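Local coordinates for Mll8374 protein (Mesorhizobium loti, PDB 3B5E) that probably hydrolyses carboxylic esters as a serine carboxylesterase of the alpha/beta-hydrolase fold, its natural substrate not established, at residues L35-E43 and Q68-E76; I159-D169 and A188-H199. One frame throughout, in Å; residues are numbered along the deposited sequence. Where two conformers were deposited one is given.

Contact 1: L35-E43 and Q68-E76. With SO4 (sulfate ion), chain C; EDO (1,2-ethanediol), chain E.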
loop_
_atom_site.group_PDB
_atom_site.type_symbol
_atom_site.label_atom_id
_atom_site.label_comp_id
_atom_site.label_asym_id
_atom_site.label_seq_id
_atom_site.Cartn_x
_atom_site.Cartn_y
_atom_site.Cartn_z
ATOM N N LEU A 35 -5.374 -1.572 2.911
ATOM C CA LEU A 35 -5.506 -1.484 1.464
ATOM C C LEU A 35 -5.501 -0.021 1.036
ATOM O O LEU A 35 -6.269 0.792 1.570
ATOM C CB LEU A 35 -6.796 -2.157 0.999
ATOM C CG LEU A 35 -7.153 -3.538 1.523
ATOM C CD1 LEU A 35 -8.509 -3.944 0.886
ATOM C CD2 LEU A 35 -6.090 -4.528 1.196
ATOM N N LEU A 36 -4.614 0.316 0.079
ATOM C CA LEU A 36 -4.512 1.663 -0.490
ATOM C C LEU A 36 -4.631 1.609 -2.004
ATOM O O LEU A 36 -3.699 1.197 -2.713
ATOM C CB LEU A 36 -3.204 2.347 -0.085
ATOM C CG LEU A 36 -2.963 2.648 1.404
ATOM C CD1 LEU A 36 -2.435 1.387 2.156
ATOM C CD2 LEU A 36 -2.049 3.860 1.667
ATOM N N HIS A 37 -5.779 2.066 -2.465
ATOM C CA HIS A 37 -6.199 2.067 -3.857
ATOM C C HIS A 37 -5.332 2.910 -4.812
ATOM O O HIS A 37 -4.608 3.797 -4.398
ATOM C CB HIS A 37 -7.679 2.529 -3.906
ATOM C CG HIS A 37 -7.898 3.942 -3.441
ATOM N ND1 HIS A 37 -7.589 5.039 -4.220
ATOM C CD2 HIS A 37 -8.353 4.441 -2.261
ATOM C CE1 HIS A 37 -7.840 6.146 -3.540
ATOM N NE2 HIS A 37 -8.317 5.814 -2.351
ATOM N N GLY A 38 -5.475 2.637 -6.112
ATOM C CA GLY A 38 -4.890 3.464 -7.147
ATOM C C GLY A 38 -5.599 4.800 -7.282
ATOM O O GLY A 38 -6.715 4.993 -6.782
ATOM N N SER A 39 -4.951 5.715 -7.975
ATOM C CA SER A 39 -5.502 7.068 -8.158
ATOM C C SER A 39 -6.740 7.044 -9.046
ATOM O O SER A 39 -6.824 6.239 -9.989
ATOM C CB SER A 39 -4.462 8.006 -8.734
ATOM O OG SER A 39 -4.317 7.804 -10.122
ATOM N N GLY A 40 -7.699 7.909 -8.722
ATOM C CA GLY A 40 -8.899 8.055 -9.513
ATOM C C GLY A 40 -10.039 7.139 -9.169
ATOM O O GLY A 40 -11.077 7.226 -9.790
ATOM N N VAL A 41 -9.866 6.304 -8.146
ATOM C CA VAL A 41 -10.893 5.334 -7.712
ATOM C C VAL A 41 -11.057 5.450 -6.192
ATOM O O VAL A 41 -10.521 6.378 -5.589
ATOM C CB VAL A 41 -10.524 3.893 -8.194
ATOM C CG1 VAL A 41 -10.518 3.859 -9.725
ATOM C CG2 VAL A 41 -9.164 3.458 -7.643
ATOM N N ASP A 42 -11.779 4.527 -5.572
ATOM C CA ASP A 42 -11.999 4.613 -4.127
ATOM C C ASP A 42 -11.600 3.338 -3.372
ATOM O O ASP A 42 -11.028 2.395 -3.934
ATOM C CB ASP A 42 -13.460 5.042 -3.849
ATOM C CG ASP A 42 -14.479 3.954 -4.162
ATOM O OD1 ASP A 42 -14.140 2.766 -4.255
ATOM O OD2 ASP A 42 -15.655 4.304 -4.310
ATOM N N GLU A 43 -11.908 3.339 -2.077
ATOM C CA GLU A 43 -11.518 2.291 -1.149
ATOM C C GLU A 43 -12.181 0.937 -1.377
ATOM O O GLU A 43 -11.771 -0.046 -0.791
ATOM C CB GLU A 43 -11.800 2.763 0.280
ATOM C CG GLU A 43 -13.241 2.659 0.738
ATOM C CD GLU A 43 -14.216 3.618 0.047
ATOM O OE1 GLU A 43 -13.783 4.636 -0.522
ATOM O OE2 GLU A 43 -15.443 3.349 0.098
ATOM N N GLN A 68 -9.995 13.090 -7.146
ATOM C CA GLN A 68 -9.532 12.976 -8.520
ATOM C C GLN A 68 -10.698 12.418 -9.304
ATOM O O GLN A 68 -11.025 11.224 -9.216
ATOM C CB GLN A 68 -8.346 12.067 -8.665
ATOM C CG GLN A 68 -8.017 11.863 -10.136
ATOM C CD GLN A 68 -6.715 11.196 -10.328
ATOM O OE1 GLN A 68 -5.801 11.422 -9.552
ATOM N NE2 GLN A 68 -6.606 10.343 -11.361
ATOM N N GLU A 69 -11.344 13.301 -10.057
ATOM C CA GLU A 69 -12.513 12.945 -10.833
ATOM C C GLU A 69 -13.548 12.328 -9.892
ATOM O O GLU A 69 -13.899 12.952 -8.891
ATOM C CB GLU A 69 -12.106 12.034 -11.992
ATOM C CG GLU A 69 -10.958 12.609 -12.815
ATOM C CD GLU A 69 -10.991 12.205 -14.277
ATOM O OE1 GLU A 69 -11.899 11.449 -14.694
ATOM O OE2 GLU A 69 -10.101 12.660 -15.020
ATOM N N ASP A 70 -14.006 11.111 -10.180
ATOM C CA ASP A 70 -15.021 10.433 -9.346
ATOM C C ASP A 70 -14.412 9.634 -8.196
ATOM O O ASP A 70 -15.139 9.031 -7.412
ATOM C CB ASP A 70 -15.905 9.514 -10.192
ATOM C CG ASP A 70 -16.800 10.295 -11.158
ATOM O OD1 ASP A 70 -17.425 11.305 -10.728
ATOM O OD2 ASP A 70 -16.865 9.899 -12.346
ATOM N N GLY A 71 -13.091 9.637 -8.090
ATOM C CA GLY A 71 -12.416 8.931 -7.016
ATOM C C GLY A 71 -11.460 9.838 -6.290
ATOM O O GLY A 71 -11.753 11.007 -6.085
ATOM N N PHE A 72 -10.330 9.262 -5.882
ATOM C CA PHE A 72 -9.426 9.869 -4.924
ATOM C C PHE A 72 -7.976 9.471 -5.235
ATOM O O PHE A 72 -7.698 8.525 -6.009
ATOM C CB PHE A 72 -9.846 9.478 -3.478
ATOM C CG PHE A 72 -11.283 9.827 -3.179
ATOM C CD1 PHE A 72 -11.616 11.097 -2.727
ATOM C CD2 PHE A 72 -12.322 8.918 -3.449
ATOM C CE1 PHE A 72 -12.945 11.451 -2.539
ATOM C CE2 PHE A 72 -13.652 9.272 -3.252
ATOM C CZ PHE A 72 -13.953 10.538 -2.796
ATOM N N ARG A 73 -7.070 10.219 -4.631
ATOM C CA ARG A 73 -5.658 9.920 -4.673
ATOM C C ARG A 73 -5.029 10.273 -3.340
ATOM O O ARG A 73 -5.643 10.939 -2.518
ATOM C CB ARG A 73 -4.976 10.668 -5.828
ATOM C CG ARG A 73 -5.154 12.216 -5.837
ATOM C CD ARG A 73 -4.452 12.857 -7.043
ATOM N NE ARG A 73 -3.045 12.457 -7.049
ATOM C CZ ARG A 73 -2.472 11.604 -7.881
ATOM N NH1 ARG A 73 -3.126 11.107 -8.925
ATOM N NH2 ARG A 73 -1.188 11.299 -7.703
ATOM N N TRP A 74 -3.789 9.823 -3.167
ATOM C CA TRP A 74 -3.089 9.836 -1.881
ATOM C C TRP A 74 -2.209 11.065 -1.661
ATOM O O TRP A 74 -1.937 11.441 -0.538
ATOM C CB TRP A 74 -2.275 8.536 -1.758
ATOM C CG TRP A 74 -3.227 7.351 -1.649
ATOM C CD1 TRP A 74 -3.602 6.502 -2.639
ATOM C CD2 TRP A 74 -3.951 6.948 -0.478
ATOM N NE1 TRP A 74 -4.529 5.613 -2.176
ATOM C CE2 TRP A 74 -4.763 5.859 -0.850
ATOM C CE3 TRP A 74 -4.016 7.424 0.837
ATOM C CZ2 TRP A 74 -5.579 5.219 0.046
ATOM C CZ3 TRP A 74 -4.828 6.787 1.715
ATOM C CH2 TRP A 74 -5.609 5.702 1.317
ATOM N N PHE A 75 -1.735 11.658 -2.745
ATOM C CA PHE A 75 -0.943 12.889 -2.680
ATOM C C PHE A 75 -0.945 13.556 -4.047
ATOM O O PHE A 75 -1.187 12.910 -5.051
ATOM C CB PHE A 75 0.492 12.644 -2.154
ATOM C CG PHE A 75 1.196 11.472 -2.774
ATOM C CD1 PHE A 75 1.781 11.566 -4.048
ATOM C CD2 PHE A 75 1.321 10.267 -2.082
ATOM C CE1 PHE A 75 2.460 10.501 -4.603
ATOM C CE2 PHE A 75 1.958 9.181 -2.653
ATOM C CZ PHE A 75 2.546 9.299 -3.928
ATOM N N GLU A 76 -0.656 14.844 -4.075
ATOM C CA GLU A 76 -0.800 15.623 -5.295
ATOM C C GLU A 76 0.249 15.244 -6.325
ATOM O O GLU A 76 1.406 14.943 -6.001
ATOM C CB GLU A 76 -0.711 17.121 -4.982
ATOM C CG GLU A 76 -1.759 17.605 -4.001
ATOM C CD GLU A 76 -3.164 17.810 -4.603
ATOM O OE1 GLU A 76 -3.395 17.464 -5.792
ATOM O OE2 GLU A 76 -4.049 18.321 -3.856
HETATM S S SO4 C . -0.567 8.409 -10.368
HETATM O O1 SO4 C . -0.018 8.531 -9.041
HETATM O O2 SO4 C . -1.893 8.979 -10.510
HETATM O O3 SO4 C . -0.765 7.051 -10.686
HETATM O O4 SO4 C . 0.291 9.112 -11.311
HETATM C C1 EDO E . -11.156 16.640 -8.796
HETATM O O1 EDO E . -12.452 16.046 -8.603
HETATM C C2 EDO E . -10.879 16.830 -10.286
HETATM O O2 EDO E . -9.920 15.873 -10.747
HETATM O O HOH W 1 -16.041 7.050 -5.066
#
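Leu36, at the end of strand 32-36, sets its CD2 methyl over the six-membered ring of Trp74, 3.9 Å from the centroid and almost on the ring normal. The two side chains cross at about a right angle. His37 follows. Its carbonyl O takes the indole N-H of Trp74 NE1 at 2.9 Å, close to the indole plane. Trp74 NE1 also lies over one face of the imidazole, and the two rings are tilted by 39°. His37 CG sits between the backbone N and the carbonyl carbon (chi1 64°). From there ND1 reaches Gly38 O in a nearly straight bond of 2.7 Å, and NE2 bonds to Gly64 N. Ser39 OG bonds to sulfate O2 at 2.7 Å. Arg73 NH1 gives that same oxygen a bond and bonds to Gln68 OE1 at 2.8 Å, NH1 lying in the plane of that amide. Its NE and NH2 both grip Phe75 O. An alanine in place of Arg73 would probably take a positive partner from the sulfate and leave Gln68 OE1 and Phe75 O without these donors. Gly40 N then bonds to Phe72 O at 2.8 Å, and Phe72 N returns a bond to Val41 O. A CB on Gly71 would clash with Gly40 O and Val41 N. The loop after the strand is thus tied to the hairpin of strands 66-68 and 71-73. The arginine and serine hold a sulfate, probably from the crystallisation liquor, which marks a spot suited to an anion.

Contact 2: I159-D169 and A188-H199. With EDO (1,2-ethanediol), chain F.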
loop_
_atom_site.group_PDB
_atom_site.type_symbol
_atom_site.label_atom_id
_atom_site.label_comp_id
_atom_site.label_asym_id
_atom_site.label_seq_id
_atom_site.Cartn_x
_atom_site.Cartn_y
_atom_site.Cartn_z
ATOM N N ILE A 159 12.141 -5.365 7.444
ATOM C CA ILE A 159 10.908 -5.235 6.674
ATOM C C ILE A 159 10.967 -6.128 5.411
ATOM O O ILE A 159 11.937 -6.109 4.668
ATOM C CB ILE A 159 10.605 -3.744 6.328
ATOM C CG1 ILE A 159 10.464 -2.946 7.621
ATOM C CG2 ILE A 159 9.340 -3.586 5.496
ATOM C CD1 ILE A 159 10.404 -1.443 7.406
ATOM N N ARG A 160 9.931 -6.927 5.203
ATOM C CA ARG A 160 9.776 -7.639 3.963
ATOM C C ARG A 160 8.843 -6.861 3.044
ATOM O O ARG A 160 7.696 -6.527 3.428
ATOM C CB ARG A 160 9.207 -9.029 4.219
ATOM C CG ARG A 160 10.138 -9.949 4.993
ATOM C CD ARG A 160 9.330 -11.202 5.458
ATOM N NE ARG A 160 8.994 -12.100 4.328
ATOM C CZ ARG A 160 7.775 -12.498 3.913
ATOM N NH1 ARG A 160 6.625 -12.128 4.479
ATOM N NH2 ARG A 160 7.722 -13.313 2.881
ATOM N N THR A 161 9.330 -6.612 1.832
ATOM C CA THR A 161 8.589 -5.910 0.813
ATOM C C THR A 161 8.475 -6.798 -0.423
ATOM O O THR A 161 9.477 -7.362 -0.888
ATOM C CB THR A 161 9.299 -4.613 0.434
ATOM O OG1 THR A 161 9.731 -3.942 1.628
ATOM C CG2 THR A 161 8.362 -3.717 -0.362
ATOM N N LEU A 162 7.248 -6.955 -0.920
ATOM C CA LEU A 162 6.984 -7.586 -2.183
ATOM C C LEU A 162 6.680 -6.454 -3.190
ATOM O O LEU A 162 5.938 -5.527 -2.863
ATOM C CB LEU A 162 5.787 -8.543 -2.064
ATOM C CG LEU A 162 5.214 -9.103 -3.343
ATOM C CD1 LEU A 162 6.138 -10.156 -4.027
ATOM C CD2 LEU A 162 3.833 -9.682 -3.035
ATOM N N ILE A 163 7.263 -6.549 -4.397
ATOM C CA ILE A 163 6.989 -5.653 -5.523
ATOM C C ILE A 163 6.527 -6.505 -6.689
ATOM O O ILE A 163 7.155 -7.560 -6.989
ATOM C CB ILE A 163 8.260 -4.824 -5.918
ATOM C CG1 ILE A 163 8.631 -3.850 -4.795
ATOM C CG2 ILE A 163 8.055 -4.136 -7.282
ATOM C CD1 ILE A 163 10.029 -3.254 -4.955
ATOM N N ILE A 164 5.402 -6.129 -7.313
ATOM C CA ILE A 164 4.987 -6.786 -8.543
ATOM C C ILE A 164 4.871 -5.778 -9.665
ATOM O O ILE A 164 4.022 -4.875 -9.618
ATOM C CB ILE A 164 3.669 -7.511 -8.404
ATOM C CG1 ILE A 164 3.659 -8.389 -7.155
ATOM C CG2 ILE A 164 3.390 -8.348 -9.709
ATOM C CD1 ILE A 164 2.421 -9.274 -7.047
ATOM N N ALA A 165 5.778 -5.916 -10.635
ATOM C CA ALA A 165 5.870 -5.096 -11.827
ATOM C C ALA A 165 5.165 -5.788 -12.958
ATOM O O ALA A 165 5.146 -7.016 -13.075
ATOM C CB ALA A 165 7.338 -4.862 -12.219
ATOM N N GLY A 166 4.647 -4.978 -13.872
ATOM C CA GLY A 166 4.042 -5.544 -15.056
ATOM C C GLY A 166 4.974 -5.450 -16.259
ATOM O O GLY A 166 5.421 -4.380 -16.610
ATOM N N ALA A 167 5.228 -6.568 -16.938
ATOM C CA ALA A 167 6.114 -6.582 -18.155
ATOM C C ALA A 167 5.562 -5.691 -19.247
ATOM O O ALA A 167 6.317 -5.090 -20.012
ATOM C CB ALA A 167 6.244 -8.051 -18.733
ATOM N N ALA A 168 4.233 -5.609 -19.307
ATOM C CA ALA A 168 3.509 -4.867 -20.336
ATOM C C ALA A 168 3.177 -3.450 -19.861
ATOM O O ALA A 168 2.473 -2.714 -20.541
ATOM C CB ALA A 168 2.232 -5.621 -20.724
ATOM N N ASP A 169 3.668 -3.081 -18.668
ATOM C CA ASP A 169 3.453 -1.751 -18.082
ATOM C C ASP A 169 4.489 -0.830 -18.705
ATOM O O ASP A 169 5.576 -0.624 -18.198
ATOM C CB ASP A 169 3.549 -1.816 -16.558
ATOM C CG ASP A 169 3.109 -0.505 -15.870
ATOM O OD1 ASP A 169 2.943 0.548 -16.582
ATOM O OD2 ASP A 169 2.923 -0.553 -14.636
ATOM N N ALA A 188 15.711 -3.267 3.469
ATOM C CA ALA A 188 14.508 -4.076 3.319
ATOM C C ALA A 188 14.852 -5.409 2.644
ATOM O O ALA A 188 15.775 -5.496 1.846
ATOM C CB ALA A 188 13.459 -3.330 2.523
ATOM N N GLU A 189 14.109 -6.441 2.991
ATOM C CA GLU A 189 14.186 -7.713 2.283
ATOM C C GLU A 189 13.173 -7.672 1.135
ATOM O O GLU A 189 11.968 -7.813 1.335
ATOM C CB GLU A 189 13.900 -8.855 3.243
ATOM C CG GLU A 189 13.677 -10.199 2.585
ATOM C CD GLU A 189 13.515 -11.327 3.605
ATOM O OE1 GLU A 189 13.897 -11.122 4.785
ATOM O OE2 GLU A 189 12.997 -12.409 3.223
ATOM N N VAL A 190 13.687 -7.500 -0.069
ATOM C CA VAL A 190 12.840 -7.248 -1.242
ATOM C C VAL A 190 12.617 -8.553 -2.011
ATOM O O VAL A 190 13.552 -9.303 -2.264
ATOM C CB VAL A 190 13.483 -6.175 -2.181
ATOM C CG1 VAL A 190 12.561 -5.884 -3.379
ATOM C CG2 VAL A 190 13.848 -4.869 -1.411
ATOM N N ASP A 191 11.369 -8.819 -2.365
ATOM C CA ASP A 191 11.025 -9.873 -3.278
ATOM C C ASP A 191 10.288 -9.202 -4.417
ATOM O O ASP A 191 9.150 -8.814 -4.251
ATOM C CB ASP A 191 10.084 -10.838 -2.582
ATOM C CG ASP A 191 9.696 -11.981 -3.443
ATOM O OD1 ASP A 191 9.999 -11.970 -4.646
ATOM O OD2 ASP A 191 9.063 -12.918 -2.895
ATOM N N ALA A 192 10.962 -9.035 -5.557
ATOM C CA ALA A 192 10.401 -8.325 -6.716
ATOM C C ALA A 192 10.171 -9.277 -7.902
ATOM O O ALA A 192 11.054 -10.105 -8.243
ATOM C CB ALA A 192 11.304 -7.162 -7.128
ATOM N N ARG A 193 8.951 -9.193 -8.445
ATOM C CA ARG A 193 8.470 -10.031 -9.550
ATOM C C ARG A 193 8.124 -9.168 -10.745
ATOM O O ARG A 193 7.714 -8.009 -10.597
ATOM C CB ARG A 193 7.193 -10.821 -9.177
ATOM C CG ARG A 193 7.239 -11.519 -7.870
ATOM C CD ARG A 193 8.299 -12.585 -7.813
ATOM N NE ARG A 193 8.333 -13.201 -6.500
ATOM C CZ ARG A 193 7.571 -14.235 -6.147
ATOM N NH1 ARG A 193 6.785 -14.845 -7.014
ATOM N NH2 ARG A 193 7.634 -14.695 -4.911
ATOM N N ILE A 194 8.291 -9.745 -11.929
ATOM C CA ILE A 194 7.741 -9.191 -13.172
ATOM C C ILE A 194 6.794 -10.238 -13.713
ATOM O O ILE A 194 7.212 -11.390 -13.878
ATOM C CB ILE A 194 8.813 -8.909 -14.252
ATOM C CG1 ILE A 194 9.875 -7.905 -13.788
ATOM C CG2 ILE A 194 8.143 -8.413 -15.553
ATOM C CD1 ILE A 194 11.204 -7.907 -14.634
ATOM N N ILE A 195 5.540 -9.852 -13.990
ATOM C CA ILE A 195 4.521 -10.767 -14.514
ATOM C C ILE A 195 4.138 -10.254 -15.895
ATOM O O ILE A 195 4.500 -9.128 -16.241
ATOM C CB ILE A 195 3.301 -10.943 -13.528
ATOM C CG1 ILE A 195 2.563 -9.624 -13.221
ATOM C CG2 ILE A 195 3.747 -11.632 -12.215
ATOM C CD1 ILE A 195 1.122 -9.826 -12.535
ATOM N N PRO A 196 3.506 -11.084 -16.725
ATOM C CA PRO A 196 3.176 -10.628 -18.098
ATOM C C PRO A 196 2.159 -9.487 -18.207
ATOM O O PRO A 196 2.046 -8.871 -19.270
ATOM C CB PRO A 196 2.654 -11.904 -18.784
ATOM C CG PRO A 196 3.233 -13.042 -17.932
ATOM C CD PRO A 196 3.237 -12.522 -16.537
ATOM N N SER A 197 1.458 -9.209 -17.119
ATOM C CA SER A 197 0.454 -8.140 -17.060
ATOM C C SER A 197 0.991 -6.753 -17.359
ATOM O O SER A 197 2.206 -6.486 -17.306
ATOM C CB SER A 197 -0.221 -8.137 -15.673
ATOM O OG SER A 197 -0.866 -9.361 -15.518
ATOM N N GLY A 198 0.074 -5.864 -17.731
ATOM C CA GLY A 198 0.370 -4.451 -17.795
ATOM C C GLY A 198 0.227 -3.744 -16.463
ATOM O O GLY A 198 0.537 -4.285 -15.396
ATOM N N HIS A 199 -0.239 -2.500 -16.523
ATOM C CA HIS A 199 -0.463 -1.716 -15.303
ATOM C C HIS A 199 -1.695 -2.167 -14.488
ATOM O O HIS A 199 -1.769 -1.882 -13.310
ATOM C CB HIS A 199 -0.563 -0.234 -15.636
ATOM C CG HIS A 199 -0.426 0.635 -14.438
ATOM N ND1 HIS A 199 0.763 0.779 -13.762
ATOM C CD2 HIS A 199 -1.335 1.395 -13.776
ATOM C CE1 HIS A 199 0.589 1.600 -12.742
ATOM N NE2 HIS A 199 -0.680 1.970 -12.716
HETATM C C1 EDO F . -3.109 -2.386 -18.381
HETATM O O1 EDO F . -2.847 -3.789 -18.073
HETATM C C2 EDO F . -2.218 -1.773 -19.473
HETATM O O2 EDO F . -0.957 -1.296 -18.964
#
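His199 ND1 gives a nearly straight hydrogen bond to Asp169 OD2 at 2.7 Å. The acceptor lies in the imidazole plane, but the histidine nitrogen stands above the carboxylate plane, and the two flat groups are turned 71° apart. With chi1 at -171°, CG of Asp169 swings opposite the main-chain N, which carries the carboxylate alongside the imidazole. Beyond the pair, His199 NE2 bonds to Ser119 OG, and Asp169 OD1 takes the N-H of Tyr172. The next shell is the turn 166-169, closed by Asp169 N to Gly166 O. Ala168 N bonds to Ser197 O at 3.0 Å. Gly166 has to be small here, as a CB would clash with Ser197 O and Gly198 O. Further out, strands 160-166 and 189-195 run parallel, their axes 4.6 Å apart, joined by a regular ladder from Ile159 O to Ala167 N. On one side of this ladder Ile164 CG2 packs on Ile195 CG1 at 3.8 Å. Arg193 clasps Asp191 on that side in a two-pronged salt bridge, NE to OD1 and NH2 to OD2. On the other side Ile163 CB meets Ala192 CB at 4.0 Å, towards helix 176-185. The loops that follow the two strands therefore carry the histidine and the carboxylate side by side. With Ser119 they have the geometry of a Ser-His-Asp charge relay, consistent with the catalytic triad of a serine esterase.

In the fold
Contact 1 closes along the chain before contact 2 opens. Their centres lie 21 Å apart, with nearest atoms about 7 Å apart and no touch. Both reach the seven-stranded mixed sheet. Contact 1 starts from strand 32-36 in its interior; contact 2 joins strand 160-166 to the edge strand 189-195, a beta-alpha-beta unit through helix 176-185. Strands 113-118 and 138-142 separate the two. Both contacts meet the probable nucleophile elbow around Ser119: Trp74 of contact 1 and His199 of contact 2 touch it. The loops after these strands thus gather round one probable active site, as in alpha/beta hydrolases.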